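Local coordinates for extracellular solute-binding protein, family 5 (Chelativorans sp., PDB 6WM6), which binds EDTA and related aminopolycarboxylates in the periplasm, probably delivering them to an ABC transporter for uptake, at residues A[221-226]-A[234-239]. Numbering follows the deposited sequence.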
# COMPACT_ATOMS: atom_id res chain seq x y z
N PRO A 221 1.79 13.07 -18.42
CA PRO A 221 0.79 13.76 -19.25
C PRO A 221 0.39 15.13 -18.73
O PRO A 221 -0.07 15.95 -19.52
CB PRO A 221 -0.40 12.78 -19.25
CG PRO A 221 -0.21 11.96 -18.00
CD PRO A 221 1.29 11.78 -17.90
N TYR A 222 0.57 15.38 -17.43
CA TYR A 222 0.16 16.63 -16.80
C TYR A 222 1.35 17.26 -16.07
O TYR A 222 2.37 16.61 -15.85
CB TYR A 222 -1.02 16.37 -15.83
CG TYR A 222 -2.32 16.05 -16.56
CD1 TYR A 222 -3.12 17.06 -17.06
CD2 TYR A 222 -2.73 14.75 -16.74
CE1 TYR A 222 -4.27 16.78 -17.74
CE2 TYR A 222 -3.90 14.45 -17.41
CZ TYR A 222 -4.66 15.48 -17.91
OH TYR A 222 -5.83 15.22 -18.62
N MET A 223 1.20 18.53 -15.73
CA MET A 223 2.20 19.25 -14.96
C MET A 223 1.50 20.24 -14.05
O MET A 223 0.40 20.69 -14.36
CB MET A 223 3.21 19.94 -15.89
CG MET A 223 2.64 21.08 -16.72
SD MET A 223 3.75 21.56 -18.06
CE MET A 223 5.28 21.87 -17.21
N VAL A 224 2.14 20.61 -12.95
CA VAL A 224 1.51 21.50 -11.98
C VAL A 224 1.51 22.93 -12.51
O VAL A 224 2.56 23.49 -12.87
CB VAL A 224 2.21 21.40 -10.62
CG1 VAL A 224 1.56 22.38 -9.61
CG2 VAL A 224 2.15 20.00 -10.09
N GLU A 225 0.33 23.53 -12.55
CA GLU A 225 0.15 24.96 -12.82
C GLU A 225 0.21 25.79 -11.54
O GLU A 225 0.82 26.86 -11.55
CB GLU A 225 -1.19 25.19 -13.53
CG GLU A 225 -1.46 26.65 -13.88
CD GLU A 225 -2.81 26.85 -14.55
OE1 GLU A 225 -3.85 26.68 -13.88
OE2 GLU A 225 -2.84 27.16 -15.77
N SER A 226 -0.43 25.33 -10.46
CA SER A 226 -0.42 26.06 -9.21
C SER A 226 -0.72 25.13 -8.05
O SER A 226 -1.30 24.04 -8.22
CB SER A 226 -1.45 27.21 -9.20
OG SER A 226 -2.77 26.69 -9.28
N THR A 234 -3.56 22.27 -8.90
CA THR A 234 -4.08 22.41 -10.25
C THR A 234 -3.02 21.97 -11.24
O THR A 234 -1.93 22.55 -11.28
CB THR A 234 -4.51 23.85 -10.52
OG1 THR A 234 -5.55 24.19 -9.60
CG2 THR A 234 -5.05 23.97 -11.93
N LEU A 235 -3.35 20.97 -12.05
CA LEU A 235 -2.48 20.50 -13.13
C LEU A 235 -3.08 20.81 -14.49
O LEU A 235 -4.31 20.89 -14.65
CB LEU A 235 -2.25 18.99 -13.04
CG LEU A 235 -1.57 18.47 -11.79
CD1 LEU A 235 -2.48 18.36 -10.63
CD2 LEU A 235 -0.94 17.11 -12.08
N VAL A 236 -2.21 21.00 -15.47
CA VAL A 236 -2.59 21.26 -16.86
C VAL A 236 -1.80 20.30 -17.73
O VAL A 236 -0.80 19.71 -17.28
CB VAL A 236 -2.30 22.73 -17.26
CG1 VAL A 236 -3.19 23.67 -16.45
CG2 VAL A 236 -0.81 23.06 -17.06
N PRO A 237 -2.19 20.14 -18.99
CA PRO A 237 -1.42 19.25 -19.88
C PRO A 237 0.04 19.66 -19.96
O PRO A 237 0.38 20.85 -19.98
CB PRO A 237 -2.09 19.41 -21.24
CG PRO A 237 -3.50 19.80 -20.90
CD PRO A 237 -3.40 20.66 -19.67
N ASN A 238 0.90 18.66 -20.02
CA ASN A 238 2.30 18.83 -20.38
C ASN A 238 2.37 18.89 -21.90
O ASN A 238 2.12 17.87 -22.56
CB ASN A 238 3.09 17.66 -19.81
CG ASN A 238 4.52 17.60 -20.30
OD1 ASN A 238 5.00 18.52 -21.01
ND2 ASN A 238 5.22 16.56 -19.91
N PRO A 239 2.70 20.05 -22.49
CA PRO A 239 2.71 20.15 -23.95
C PRO A 239 3.71 19.25 -24.63
O PRO A 239 3.59 19.02 -25.85
CB PRO A 239 3.05 21.63 -24.22
CG PRO A 239 2.96 22.33 -22.93
CD PRO A 239 3.01 21.32 -21.82
O HOH W 1 -4.28 25.30 -7.37
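With CG anti to its own carbonyl carbon (chi1 -71°), Tyr222 swings its ring across the neighbouring strand, where the ring edge at CD1 lies 3.5 Å from Val236 O and CE1 approaches the Pro237 ring. On the same flank, Tyr222 CB packs against Leu235 CD2 at 3.8 Å. The phenol OH extends past the pair to the backbone N of Leu249, so an alanine at Tyr222 would probably leave that amide without its partner and open a gap beside Pro237 and Pro247. Met223 CG sits between its backbone N and carbonyl carbon (chi1 67°), and the chain runs on to lay SD against Pro239 CD, 3.8 Å away, while CG touches Val236 CG2. Beneath these side chains the backbones of Met223 and Val236 form a hydrogen-bonded antiparallel pair, and Asn238 N extends the ladder to Pro221 O in a nearly straight bond of 2.9 Å. The two strands make a beta hairpin at the margin of a mixed four-stranded sheet, with strand 251-256 on the other side of 232-237. A classic beta bulge interrupts the register: Thr234 O accepts from both Glu225 N (2.8 Å) and the longer-reaching Ser226 N (3.3 Å). The bulge turns Glu225 toward the partner strand, its carboxylate resting on Val236 CG1 (3.6 Å from OE2) and Thr234 CG2, with OE1 also salt-bridged to Lys251. Beyond it, one water joins Ser226 OG to Thr234 OG1, 2.8 Å from each.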